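Local atomic coordinates of Oxidored_FMN domain-containing protein ([Pseudomonas] geniculata N1, PDB entry 6L6J), a protein that acts as a 6-hydroxypseudooxynicotine amine oxidase, carrying bound FMN, a [4Fe-4S] cluster and ADP. Residues I42-R45 and K46-E50; A105-G108 and A109-P112; Y168-C171 and A172-L175; T351-V354 and M355-S358; A368-E371 and H372-W376. All coordinates share one frame; numbering follows the deposited sequence.

Contact 1. Residues I42-R45 and K46-E50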
loop_
_atom_site.group_PDB
_atom_site.type_symbol
_atom_site.label_atom_id
_atom_site.label_comp_id
_atom_site.label_asym_id
_atom_site.label_seq_id
_atom_site.Cartn_x
_atom_site.Cartn_y
_atom_site.Cartn_z
ATOM N N ILE A 42 -11.503 -2.522 -14.901
ATOM C CA ILE A 42 -12.025 -1.451 -15.798
ATOM C C ILE A 42 -12.330 -0.205 -14.955
ATOM O O ILE A 42 -11.693 0.813 -15.198
ATOM C CB ILE A 42 -13.227 -1.959 -16.625
ATOM C CG1 ILE A 42 -12.764 -2.803 -17.816
ATOM C CG2 ILE A 42 -14.127 -0.833 -17.091
ATOM C CD1 ILE A 42 -13.853 -3.704 -18.403
ATOM N N ALA A 43 -13.252 -0.287 -14.002
ATOM C CA ALA A 43 -13.698 0.841 -13.138
ATOM C C ALA A 43 -12.491 1.427 -12.373
ATOM O O ALA A 43 -12.389 2.662 -12.223
ATOM C CB ALA A 43 -14.782 0.359 -12.187
ATOM N N PHE A 44 -11.595 0.568 -11.890
ATOM C CA PHE A 44 -10.379 1.004 -11.168
ATOM C C PHE A 44 -9.574 1.898 -12.100
ATOM O O PHE A 44 -9.367 3.040 -11.746
ATOM C CB PHE A 44 -9.538 -0.171 -10.653
ATOM C CG PHE A 44 -8.392 0.289 -9.790
ATOM C CD1 PHE A 44 -8.574 0.521 -8.428
ATOM C CD2 PHE A 44 -7.140 0.550 -10.346
ATOM C CE1 PHE A 44 -7.531 0.990 -7.639
ATOM C CE2 PHE A 44 -6.099 1.027 -9.558
ATOM C CZ PHE A 44 -6.299 1.245 -8.207
ATOM N N ARG A 45 -9.138 1.379 -13.243
ATOM C CA ARG A 45 -8.221 2.085 -14.179
ATOM C C ARG A 45 -8.927 3.322 -14.757
ATOM O O ARG A 45 -8.325 4.396 -14.758
ATOM C CB ARG A 45 -7.763 1.120 -15.275
ATOM C CG ARG A 45 -7.045 -0.127 -14.779
ATOM C CD ARG A 45 -5.805 0.219 -14.005
ATOM N NE ARG A 45 -5.184 -0.958 -13.432
ATOM C CZ ARG A 45 -4.170 -0.957 -12.582
ATOM N NH1 ARG A 45 -3.632 0.184 -12.198
ATOM N NH2 ARG A 45 -3.684 -2.105 -12.138
ATOM N N LYS A 46 -10.181 3.199 -15.183
ATOM C CA LYS A 46 -10.983 4.346 -15.705
ATOM C C LYS A 46 -10.797 5.577 -14.796
ATOM O O LYS A 46 -10.533 6.692 -15.321
ATOM C CB LYS A 46 -12.464 3.977 -15.843
ATOM C CG LYS A 46 -13.295 4.931 -16.694
ATOM C CD LYS A 46 -14.781 4.542 -16.795
ATOM C CE LYS A 46 -15.734 5.727 -16.881
ATOM N NZ LYS A 46 -16.950 5.530 -16.047
ATOM N N ALA A 47 -10.913 5.400 -13.483
ATOM C CA ALA A 47 -10.909 6.517 -12.510
ATOM C C ALA A 47 -9.602 7.319 -12.632
ATOM O O ALA A 47 -9.603 8.569 -12.422
ATOM C CB ALA A 47 -11.112 5.990 -11.115
ATOM N N ARG A 48 -8.507 6.635 -12.962
ATOM C CA ARG A 48 -7.154 7.255 -13.023
ATOM C C ARG A 48 -6.953 7.956 -14.382
ATOM O O ARG A 48 -6.323 9.025 -14.412
ATOM C CB ARG A 48 -6.119 6.198 -12.624
ATOM C CG ARG A 48 -5.856 6.221 -11.127
ATOM C CD ARG A 48 -6.120 4.915 -10.429
ATOM N NE ARG A 48 -6.556 5.105 -9.063
ATOM C CZ ARG A 48 -7.658 4.585 -8.545
ATOM N NH1 ARG A 48 -8.461 3.841 -9.287
ATOM N NH2 ARG A 48 -7.950 4.780 -7.267
ATOM N N ALA A 49 -7.541 7.432 -15.451
ATOM C CA ALA A 49 -7.721 8.180 -16.713
ATOM C C ALA A 49 -8.638 9.404 -16.462
ATOM O O ALA A 49 -8.269 10.534 -16.818
ATOM C CB ALA A 49 -8.246 7.235 -17.774
ATOM N N GLU A 50 -9.791 9.201 -15.825
ATOM C CA GLU A 50 -10.750 10.287 -15.472
ATOM C C GLU A 50 -9.982 11.392 -14.729
ATOM O O GLU A 50 -10.181 12.543 -15.071
ATOM C CB GLU A 50 -11.909 9.692 -14.665
ATOM C CG GLU A 50 -13.281 10.211 -15.021
ATOM C CD GLU A 50 -14.419 9.355 -14.471
ATOM O OE1 GLU A 50 -14.620 8.194 -14.981
ATOM O OE2 GLU A 50 -15.132 9.835 -13.530
#
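R48 lays its guanidinium group flat on the phenyl ring of F44, one turn back on helix 38-51. This helix belongs to the beta-alpha-beta unit that joins strands 24-26 and 55-62 of the TIM barrel. The two planes are only 15° apart, and R48 CZ is 3.9 Å from the centre of the F44 ring, so this is a stacked cation-pi pair. R48 NH1 sits over the middle of the ring and also donates 2.7 Å to F44 O, approaching from above the carbonyl plane but staying close to the plane of its own guanidinium. F44 thus meets R48 with both its ring and its carbonyl. F44 can do this because its CG is anti to the backbone N (chi1 -174°), while R48 bends at chi2 and chi3 to come back over the ring. Further out, R48 NH1 makes a salt bridge with E371, and R48 NE is hydrogen-bonded to S323 O. R45 takes a different course: its NH2 pairs with E59 on the barrel strand and with H29 O. Behind the stack run the helix's own bonds: K46 N gives 2.8 Å to I42 O, nearly head-on. R45 O serves two donors, A49 N at 3.2 Å and R48 N at 2.9 Å, the second from well above the carbonyl plane.

Contact 2. Residues A105-G108 and A109-P112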
loop_
_atom_site.group_PDB
_atom_site.type_symbol
_atom_site.label_atom_id
_atom_site.label_comp_id
_atom_site.label_asym_id
_atom_site.label_seq_id
_atom_site.Cartn_x
_atom_site.Cartn_y
_atom_site.Cartn_z
ATOM N N ALA A 105 4.924 -9.758 -18.342
ATOM C CA ALA A 105 5.736 -10.301 -17.227
ATOM C C ALA A 105 5.889 -11.813 -17.362
ATOM O O ALA A 105 4.901 -12.477 -17.686
ATOM C CB ALA A 105 5.070 -9.955 -15.917
ATOM N N HIS A 106 7.084 -12.331 -17.085
ATOM C CA HIS A 106 7.313 -13.778 -16.829
ATOM C C HIS A 106 8.070 -13.905 -15.509
ATOM O O HIS A 106 9.182 -13.343 -15.427
ATOM C CB HIS A 106 8.024 -14.496 -17.989
ATOM C CG HIS A 106 7.946 -15.976 -17.842
ATOM N ND1 HIS A 106 8.556 -16.643 -16.787
ATOM C CD2 HIS A 106 7.281 -16.915 -18.549
ATOM C CE1 HIS A 106 8.302 -17.932 -16.874
ATOM N NE2 HIS A 106 7.499 -18.123 -17.936
ATOM N N ALA A 107 7.493 -14.633 -14.547
ATOM C CA ALA A 107 7.839 -14.561 -13.114
ATOM C C ALA A 107 9.088 -15.402 -12.817
ATOM O O ALA A 107 9.594 -15.325 -11.703
ATOM C CB ALA A 107 6.644 -14.991 -12.293
ATOM N N GLY A 108 9.568 -16.186 -13.780
ATOM C CA GLY A 108 10.673 -17.138 -13.556
ATOM C C GLY A 108 10.513 -17.865 -12.217
ATOM O O GLY A 108 9.510 -18.572 -12.038
ATOM N N ALA A 109 11.464 -17.673 -11.301
ATOM C CA ALA A 109 11.602 -18.423 -10.035
ATOM C C ALA A 109 11.061 -17.579 -8.872
ATOM O O ALA A 109 11.690 -17.589 -7.801
ATOM C CB ALA A 109 13.054 -18.784 -9.845
ATOM N N SER A 110 9.945 -16.888 -9.090
ATOM C CA SER A 110 9.273 -15.988 -8.124
ATOM C C SER A 110 7.833 -16.439 -7.850
ATOM O O SER A 110 7.198 -15.844 -6.959
ATOM C CB SER A 110 9.268 -14.592 -8.652
ATOM O OG SER A 110 8.176 -14.392 -9.546
ATOM N N GLY A 111 7.321 -17.417 -8.605
ATOM C CA GLY A 111 5.950 -17.940 -8.456
ATOM C C GLY A 111 5.881 -19.447 -8.709
ATOM O O GLY A 111 6.756 -20.005 -9.380
ATOM N N PRO A 112 4.819 -20.132 -8.206
ATOM C CA PRO A 112 4.721 -21.587 -8.289
ATOM C C PRO A 112 3.992 -22.131 -9.526
ATOM O O PRO A 112 3.971 -23.323 -9.681
ATOM C CB PRO A 112 3.914 -21.852 -7.009
ATOM C CG PRO A 112 2.888 -20.751 -7.003
ATOM C CD PRO A 112 3.647 -19.547 -7.520
#
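A107 to S110 reverse the chain in a tight turn, A107 CA and S110 CA 5.4 Å apart, within the loop that leaves barrel strand 99-105. The backbone is close to a type II' beta turn: G108 sits at phi 42°, psi -117°, a conformation that favours glycine, and A109 follows at the next corner. The turn's own bond, S110 N to A107 O, is weak at 3.1 Å. The serine side chain makes up for this, since S110 OG donates to the same A107 O at 2.7 Å, slightly tilted from the carbonyl plane. Its chi1 of 84° places OG between the backbone N and the carbonyl carbon, pointing back across the turn. The hydroxyl is also hydrogen-bonded to H69 NE2, so H69 and the turn together fix its position. A109 N leaves the turn to bond D180. On the incoming side, H106 turns its ring so that ND1 accepts G108 N at 3.2 Å, while its NE2 is hydrogen-bonded to T66 OG1.

Contact 3. Residues Y168-C171 and A172-L175. With FMN (flavin mononucleotide), chain B.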
loop_
_atom_site.group_PDB
_atom_site.type_symbol
_atom_site.label_atom_id
_atom_site.label_comp_id
_atom_site.label_asym_id
_atom_site.label_seq_id
_atom_site.Cartn_x
_atom_site.Cartn_y
_atom_site.Cartn_z
ATOM N N TYR A 168 5.641 -3.467 -22.173
ATOM C CA TYR A 168 6.822 -3.524 -21.256
ATOM C C TYR A 168 7.658 -4.790 -21.507
ATOM O O TYR A 168 7.139 -5.819 -22.041
ATOM C CB TYR A 168 6.432 -3.449 -19.774
ATOM C CG TYR A 168 6.348 -2.056 -19.194
ATOM C CD1 TYR A 168 5.226 -1.258 -19.364
ATOM C CD2 TYR A 168 7.365 -1.557 -18.408
ATOM C CE1 TYR A 168 5.125 0.002 -18.788
ATOM C CE2 TYR A 168 7.275 -0.308 -17.820
ATOM C CZ TYR A 168 6.161 0.488 -18.017
ATOM O OH TYR A 168 6.110 1.740 -17.459
ATOM N N VAL A 169 8.941 -4.694 -21.154
ATOM C CA VAL A 169 9.854 -5.847 -20.920
ATOM C C VAL A 169 10.243 -5.772 -19.442
ATOM O O VAL A 169 10.813 -4.749 -19.034
ATOM C CB VAL A 169 11.072 -5.813 -21.861
ATOM C CG1 VAL A 169 12.282 -6.513 -21.281
ATOM C CG2 VAL A 169 10.735 -6.403 -23.221
ATOM N N TYR A 170 9.866 -6.764 -18.640
ATOM C CA TYR A 170 9.861 -6.623 -17.161
ATOM C C TYR A 170 11.072 -7.338 -16.581
ATOM O O TYR A 170 11.186 -8.579 -16.726
ATOM C CB TYR A 170 8.580 -7.191 -16.571
ATOM C CG TYR A 170 8.474 -7.084 -15.078
ATOM C CD1 TYR A 170 8.526 -5.853 -14.455
ATOM C CD2 TYR A 170 8.269 -8.198 -14.288
ATOM C CE1 TYR A 170 8.396 -5.731 -13.079
ATOM C CE2 TYR A 170 8.125 -8.088 -12.916
ATOM C CZ TYR A 170 8.192 -6.854 -12.309
ATOM O OH TYR A 170 8.068 -6.722 -10.965
ATOM N N CYS A 171 11.937 -6.572 -15.930
ATOM C CA CYS A 171 13.161 -7.083 -15.271
ATOM C C CYS A 171 13.385 -6.332 -13.960
ATOM O O CYS A 171 14.297 -5.516 -13.910
ATOM C CB CYS A 171 14.353 -6.945 -16.201
ATOM S SG CYS A 171 15.856 -7.645 -15.496
ATOM N N ALA A 172 12.579 -6.632 -12.938
ATOM C CA ALA A 172 12.512 -5.877 -11.666
ATOM C C ALA A 172 11.913 -6.733 -10.551
ATOM O O ALA A 172 11.610 -7.891 -10.820
ATOM C CB ALA A 172 11.713 -4.603 -11.864
ATOM N N HIS A 173 11.846 -6.170 -9.335
ATOM C CA HIS A 173 11.206 -6.706 -8.097
ATOM C C HIS A 173 11.716 -8.105 -7.678
ATOM O O HIS A 173 11.112 -8.672 -6.731
ATOM C CB HIS A 173 9.686 -6.720 -8.301
ATOM C CG HIS A 173 9.128 -5.345 -8.354
ATOM N ND1 HIS A 173 8.724 -4.767 -9.530
ATOM C CD2 HIS A 173 8.947 -4.425 -7.375
ATOM C CE1 HIS A 173 8.302 -3.541 -9.270
ATOM N NE2 HIS A 173 8.429 -3.305 -7.953
ATOM N N ASN A 174 12.748 -8.661 -8.330
ATOM C CA ASN A 174 13.050 -10.111 -8.246
ATOM C C ASN A 174 11.781 -10.943 -8.565
ATOM O O ASN A 174 11.640 -12.058 -8.014
ATOM C CB ASN A 174 13.601 -10.455 -6.868
ATOM C CG ASN A 174 14.166 -11.856 -6.820
ATOM O OD1 ASN A 174 14.588 -12.373 -7.865
ATOM N ND2 ASN A 174 14.150 -12.479 -5.645
ATOM N N LEU A 175 10.902 -10.438 -9.442
ATOM C CA LEU A 175 9.708 -11.161 -9.961
ATOM C C LEU A 175 9.819 -11.358 -11.479
ATOM O O LEU A 175 8.779 -11.330 -12.140
ATOM C CB LEU A 175 8.443 -10.372 -9.604
ATOM C CG LEU A 175 8.274 -10.019 -8.125
ATOM C CD1 LEU A 175 7.052 -9.136 -7.923
ATOM C CD2 LEU A 175 8.174 -11.276 -7.256
HETATM N N1 FMN B . 5.287 -2.970 -9.479
HETATM C C2 FMN B . 5.345 -3.800 -10.569
HETATM O O2 FMN B . 6.320 -3.690 -11.319
HETATM N N3 FMN B . 4.407 -4.697 -10.900
HETATM C C4 FMN B . 3.304 -4.846 -10.147
HETATM O O4 FMN B . 2.446 -5.673 -10.449
HETATM C C4A FMN B . 3.160 -4.011 -8.922
HETATM N N5 FMN B . 2.076 -4.117 -8.117
HETATM C C5A FMN B . 1.955 -3.281 -7.060
HETATM C C6 FMN B . 0.808 -3.333 -6.272
HETATM C C7 FMN B . 0.685 -2.462 -5.208
HETATM C C7M FMN B . -0.511 -2.575 -4.343
HETATM C C8 FMN B . 1.723 -1.465 -4.921
HETATM C C8M FMN B . 1.626 -0.535 -3.748
HETATM C C9 FMN B . 2.856 -1.397 -5.687
HETATM C C9A FMN B . 3.020 -2.257 -6.763
HETATM N N10 FMN B . 4.151 -2.172 -7.589
HETATM C C10 FMN B . 4.232 -3.030 -8.657
HETATM C "C1'" FMN B . 5.248 -1.179 -7.357
HETATM C "C2'" FMN B . 4.863 0.181 -7.908
HETATM O "O2'" FMN B . 4.801 0.053 -9.317
HETATM C "C3'" FMN B . 5.854 1.253 -7.563
HETATM O "O3'" FMN B . 7.096 0.953 -8.200
HETATM C "C4'" FMN B . 6.086 1.436 -6.064
HETATM O "O4'" FMN B . 4.825 1.404 -5.356
HETATM C "C5'" FMN B . 6.850 2.720 -5.776
HETATM O "O5'" FMN B . 6.068 3.812 -6.229
HETATM P P FMN B . 5.089 4.602 -5.209
HETATM O O1P FMN B . 5.991 5.224 -4.167
HETATM O O2P FMN B . 4.415 5.583 -6.117
HETATM O O3P FMN B . 4.155 3.546 -4.650
#
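Y170 OH and H173 ND1 share the polar bond of this contact, 2.5 Å long, and either could be the donor. The two rings meet rim to rim with their planes 30° apart, so neither lies over the other's face; ND1 comes to the tyrosine at its edge. Y170 reaches this far because its CG is anti to the backbone N (chi1 -179°), which carries the ring alongside the loop that follows. Apolar contacts fill in around it: A172 CB rests 3.7 Å from Y170 CE1, and L175 CB lies 4.0 Å from Y170 CE2. A172 N sits over one face of the tyrosine ring, and L175 O is at its edge. The flavin is the third kind of neighbour. Y170 CE1 comes within 3.4 Å of FMN O2, and both Y170 and H173 line the FMN pocket. H173 NE2 is hydrogen-bonded to D266, itself an FMN-binding residue, so both ring nitrogens of the histidine are tied down. A phenylalanine in place of Y170 would keep the ring but would probably leave H173 ND1 without its mate and the imidazole less firmly held in its rotation. All this lies where barrel strand 166-171 gives way to the loop before helix 177-182, with R224 of strand 220-229 and N259 of strand 255-261 packed alongside.

Contact 4. Residues T351-V354 and M355-S358. With FMN (flavin mononucleotide), chain B.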
loop_
_atom_site.group_PDB
_atom_site.type_symbol
_atom_site.label_atom_id
_atom_site.label_comp_id
_atom_site.label_asym_id
_atom_site.label_seq_id
_atom_site.Cartn_x
_atom_site.Cartn_y
_atom_site.Cartn_z
ATOM N N THR A 351 -0.857 -2.632 -0.384
ATOM C CA THR A 351 0.146 -3.723 -0.458
ATOM C C THR A 351 -0.380 -4.962 0.293
ATOM O O THR A 351 -0.240 -6.121 -0.233
ATOM C CB THR A 351 1.468 -3.121 0.056
ATOM O OG1 THR A 351 1.961 -2.314 -1.023
ATOM C CG2 THR A 351 2.497 -4.123 0.490
ATOM N N ALA A 352 -0.939 -4.755 1.487
ATOM C CA ALA A 352 -1.301 -5.853 2.412
ATOM C C ALA A 352 -2.360 -6.728 1.744
ATOM O O ALA A 352 -2.180 -7.964 1.706
ATOM C CB ALA A 352 -1.771 -5.306 3.742
ATOM N N GLU A 353 -3.430 -6.111 1.237
ATOM C CA GLU A 353 -4.538 -6.873 0.618
ATOM C C GLU A 353 -3.921 -7.639 -0.541
ATOM O O GLU A 353 -4.027 -8.868 -0.567
ATOM C CB GLU A 353 -5.666 -5.934 0.192
ATOM C CG GLU A 353 -6.414 -5.310 1.355
ATOM C CD GLU A 353 -6.928 -6.315 2.372
ATOM O OE1 GLU A 353 -6.960 -5.964 3.569
ATOM O OE2 GLU A 353 -7.270 -7.470 1.971
ATOM N N VAL A 354 -3.205 -6.928 -1.407
ATOM C CA VAL A 354 -2.605 -7.521 -2.642
ATOM C C VAL A 354 -1.703 -8.697 -2.240
ATOM O O VAL A 354 -1.724 -9.733 -2.948
ATOM C CB VAL A 354 -1.884 -6.477 -3.507
ATOM C CG1 VAL A 354 -1.138 -7.109 -4.674
ATOM C CG2 VAL A 354 -2.867 -5.429 -3.998
ATOM N N MET A 355 -1.019 -8.635 -1.101
ATOM C CA MET A 355 -0.139 -9.781 -0.769
ATOM C C MET A 355 -0.842 -10.891 -0.014
ATOM O O MET A 355 -0.223 -11.943 0.109
ATOM C CB MET A 355 1.156 -9.387 -0.064
ATOM C CG MET A 355 2.270 -9.810 -0.965
ATOM S SD MET A 355 3.813 -9.495 -0.343
ATOM C CE MET A 355 4.360 -11.153 0.082
ATOM N N THR A 356 -2.095 -10.695 0.374
ATOM C CA THR A 356 -3.020 -11.777 0.776
ATOM C C THR A 356 -3.918 -12.125 -0.416
ATOM O O THR A 356 -5.045 -12.634 -0.173
ATOM C CB THR A 356 -3.862 -11.369 1.990
ATOM O OG1 THR A 356 -4.778 -10.369 1.531
ATOM C CG2 THR A 356 -3.040 -10.890 3.170
ATOM N N SER A 357 -3.475 -11.812 -1.645
ATOM C CA SER A 357 -4.185 -12.122 -2.921
ATOM C C SER A 357 -5.658 -11.699 -2.879
ATOM O O SER A 357 -6.468 -12.416 -3.445
ATOM C CB SER A 357 -4.095 -13.583 -3.236
ATOM O OG SER A 357 -2.786 -14.080 -2.990
ATOM N N SER A 358 -5.974 -10.561 -2.253
ATOM C CA SER A 358 -7.343 -9.997 -2.175
ATOM C C SER A 358 -7.405 -8.625 -2.860
ATOM O O SER A 358 -6.408 -7.903 -2.821
ATOM C CB SER A 358 -7.829 -9.907 -0.748
ATOM O OG SER A 358 -8.784 -8.849 -0.631
HETATM N N1 FMN B . 5.287 -2.970 -9.479
HETATM C C2 FMN B . 5.345 -3.800 -10.569
HETATM O O2 FMN B . 6.320 -3.690 -11.319
HETATM N N3 FMN B . 4.407 -4.697 -10.900
HETATM C C4 FMN B . 3.304 -4.846 -10.147
HETATM O O4 FMN B . 2.446 -5.673 -10.449
HETATM C C4A FMN B . 3.160 -4.011 -8.922
HETATM N N5 FMN B . 2.076 -4.117 -8.117
HETATM C C5A FMN B . 1.955 -3.281 -7.060
HETATM C C6 FMN B . 0.808 -3.333 -6.272
HETATM C C7 FMN B . 0.685 -2.462 -5.208
HETATM C C7M FMN B . -0.511 -2.575 -4.343
HETATM C C8 FMN B . 1.723 -1.465 -4.921
HETATM C C8M FMN B . 1.626 -0.535 -3.748
HETATM C C9 FMN B . 2.856 -1.397 -5.687
HETATM C C9A FMN B . 3.020 -2.257 -6.763
HETATM N N10 FMN B . 4.151 -2.172 -7.589
HETATM C C10 FMN B . 4.232 -3.030 -8.657
HETATM C "C1'" FMN B . 5.248 -1.179 -7.357
HETATM C "C2'" FMN B . 4.863 0.181 -7.908
HETATM O "O2'" FMN B . 4.801 0.053 -9.317
HETATM C "C3'" FMN B . 5.854 1.253 -7.563
HETATM O "O3'" FMN B . 7.096 0.953 -8.200
HETATM C "C4'" FMN B . 6.086 1.436 -6.064
HETATM O "O4'" FMN B . 4.825 1.404 -5.356
HETATM C "C5'" FMN B . 6.850 2.720 -5.776
HETATM O "O5'" FMN B . 6.068 3.812 -6.229
HETATM P P FMN B . 5.089 4.602 -5.209
HETATM O O1P FMN B . 5.991 5.224 -4.167
HETATM O O2P FMN B . 4.415 5.583 -6.117
HETATM O O3P FMN B . 4.155 3.546 -4.650
HETATM O O HOH W 1 -7.001 -9.664 3.278
#
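The flat peptide group of E353 meets T356 and S358 from different directions. T356 OG1 lies in the carbonyl plane and donates to a lone pair of E353 O at 2.7 Å, whereas T356 N and S358 N both come from more than 50° out of that plane. Three donors therefore grip one oxygen. T356 can add its hydroxyl because chi1 of 70° sets OG1 between its own backbone N and carbonyl carbon, folded back against the helix. The flavin is the other flat group, and it is approached at its dimethyl end: T351 OG1 is 3.3 Å from FMN C8M, and V354 CG2 is 3.7 Å from FMN C7M. At its C-terminal end helix 349-355 closes with a Schellman motif. S357, with positive phi, is its C' residue; S358 N bonds E353 O at 3.1 Å and S357 N bonds V354 O at 3.0 Å. The cluster ligand C350 sits in the first turn of this helix, which carries the chain from the iron-sulfur site past the FMN. W263 packs against T351, V354 and M355. On the E353 side, a water donates to E353 OE2 at 2.6 Å and to T356 OG1 at 2.9 Å, bridging the carboxylate to the threonine hydroxyl.

Contact 5. Residues A368-E371 and H372-W376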
loop_
_atom_site.group_PDB
_atom_site.type_symbol
_atom_site.label_atom_id
_atom_site.label_comp_id
_atom_site.label_asym_id
_atom_site.label_seq_id
_atom_site.Cartn_x
_atom_site.Cartn_y
_atom_site.Cartn_z
ATOM N N ALA A 368 -10.990 3.313 -3.585
ATOM C CA ALA A 368 -9.968 2.449 -4.227
ATOM C C ALA A 368 -10.411 0.995 -4.071
ATOM O O ALA A 368 -10.505 0.560 -2.929
ATOM C CB ALA A 368 -8.597 2.667 -3.621
ATOM N N GLY A 369 -10.690 0.320 -5.194
ATOM C CA GLY A 369 -11.114 -1.093 -5.263
ATOM C C GLY A 369 -12.598 -1.285 -4.989
ATOM O O GLY A 369 -13.014 -2.457 -4.936
ATOM N N GLU A 370 -13.350 -0.192 -4.808
ATOM C CA GLU A 370 -14.825 -0.198 -4.609
ATOM C C GLU A 370 -15.545 0.477 -5.788
ATOM O O GLU A 370 -16.797 0.629 -5.693
ATOM C CB GLU A 370 -15.225 0.578 -3.347
ATOM C CG GLU A 370 -14.684 0.016 -2.050
ATOM C CD GLU A 370 -14.992 -1.443 -1.805
ATOM O OE1 GLU A 370 -16.183 -1.827 -1.879
ATOM O OE2 GLU A 370 -14.011 -2.196 -1.536
ATOM N N GLU A 371 -14.816 0.922 -6.819
ATOM C CA GLU A 371 -15.381 1.703 -7.963
ATOM C C GLU A 371 -16.563 0.923 -8.585
ATOM O O GLU A 371 -17.650 1.525 -8.793
ATOM C CB GLU A 371 -14.303 2.016 -9.013
ATOM C CG GLU A 371 -13.152 2.884 -8.511
ATOM C CD GLU A 371 -11.929 2.178 -7.921
ATOM O OE1 GLU A 371 -11.964 0.960 -7.668
ATOM O OE2 GLU A 371 -10.921 2.875 -7.695
ATOM N N HIS A 372 -16.380 -0.389 -8.822
ATOM C CA HIS A 372 -17.407 -1.297 -9.407
ATOM C C HIS A 372 -18.227 -1.961 -8.301
ATOM O O HIS A 372 -19.439 -1.912 -8.424
ATOM C CB HIS A 372 -16.788 -2.366 -10.311
ATOM C CG HIS A 372 -17.796 -3.373 -10.744
ATOM N ND1 HIS A 372 -18.655 -3.150 -11.809
ATOM C CD2 HIS A 372 -18.140 -4.581 -10.221
ATOM C CE1 HIS A 372 -19.458 -4.199 -11.953
ATOM N NE2 HIS A 372 -19.163 -5.093 -10.988
ATOM N N VAL A 373 -17.592 -2.573 -7.294
ATOM C CA VAL A 373 -18.259 -3.427 -6.260
ATOM C C VAL A 373 -19.346 -2.617 -5.538
ATOM O O VAL A 373 -20.440 -3.155 -5.262
ATOM C CB VAL A 373 -17.260 -4.012 -5.237
ATOM C CG1 VAL A 373 -17.954 -4.471 -3.965
ATOM C CG2 VAL A 373 -16.436 -5.161 -5.809
ATOM N N SER A 374 -19.061 -1.363 -5.228
ATOM C CA SER A 374 -19.930 -0.518 -4.378
ATOM C C SER A 374 -20.508 0.679 -5.150
ATOM O O SER A 374 -21.414 1.323 -4.594
ATOM C CB SER A 374 -19.163 -0.085 -3.156
ATOM O OG SER A 374 -18.805 -1.202 -2.351
ATOM N N GLY A 375 -20.020 0.968 -6.367
ATOM C CA GLY A 375 -20.318 2.212 -7.119
ATOM C C GLY A 375 -19.755 3.488 -6.477
ATOM O O GLY A 375 -20.365 4.549 -6.666
ATOM N N TRP A 376 -18.626 3.411 -5.755
ATOM C CA TRP A 376 -17.972 4.564 -5.070
ATOM C C TRP A 376 -16.987 5.251 -6.012
ATOM O O TRP A 376 -16.087 4.570 -6.546
ATOM C CB TRP A 376 -17.248 4.134 -3.796
ATOM C CG TRP A 376 -18.170 3.679 -2.711
ATOM C CD1 TRP A 376 -19.532 3.728 -2.713
ATOM C CD2 TRP A 376 -17.798 3.127 -1.437
ATOM N NE1 TRP A 376 -20.028 3.228 -1.541
ATOM C CE2 TRP A 376 -18.993 2.847 -0.741
ATOM C CE3 TRP A 376 -16.577 2.823 -0.827
ATOM C CZ2 TRP A 376 -18.999 2.315 0.549
ATOM C CZ3 TRP A 376 -16.585 2.271 0.433
ATOM C CH2 TRP A 376 -17.779 2.038 1.116
HETATM O O HOH W 2 -14.491 -2.463 -7.394
HETATM O O HOH W 3 -13.127 -1.253 -9.204
#
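E370 starts with CG beside its backbone N (chi1 -62°), which lays E370 CG 3.6 Å from W376 CE3, the two side chains side by side. A bend at chi2 (-54°) then brings the carboxylate round to S374. There E370 OE1 accepts from S374 OG at 2.7 Å, using the anti lone pair, the one away from OE2. E370 OE2 makes a salt bridge with R359. The backbone forms an alpha turn: S374 N donates to E370 O at 3.1 Å, and W376 N adds a weak bond to the same oxygen. With an alanine in place of E370, S374 OG and R359 would probably lose their carboxylate partner, and the indole would lose the CG that lies beside CE3. The loop follows the cluster ligand C362 and packs W376 against Y658 of helix 653-666. E371, whose OE2 goes to R48, keeps OE1 on the loop side, where a water donates to it at 2.9 Å. A second water accepts from V373 N at 3.1 Å.

In the fold
Contacts 1, 2 and 3 all belong to the flavin barrel and are largely buried; contacts 4 and 5, on the chain just beyond it, are partly exposed. Contacts 2 and 3 follow consecutive barrel strands and touch, S110 OG lying 3.6 Å from L175 CA. Contacts 3 and 4 both reach FMN, at its O2 side and its dimethyl end, with about 8 Å between their nearest atoms. The charged chemistry joins contacts 1 and 5, where R48 of the barrel helix reaches E371 of the loop and A43 CB packs on E371 CB. Contacts 2 and 4 rely instead on hydroxyls folded back onto backbone carbonyls, and contact 3 on a hydroxyl-to-imidazole bond between two rings that meet at their rims beside the flavin.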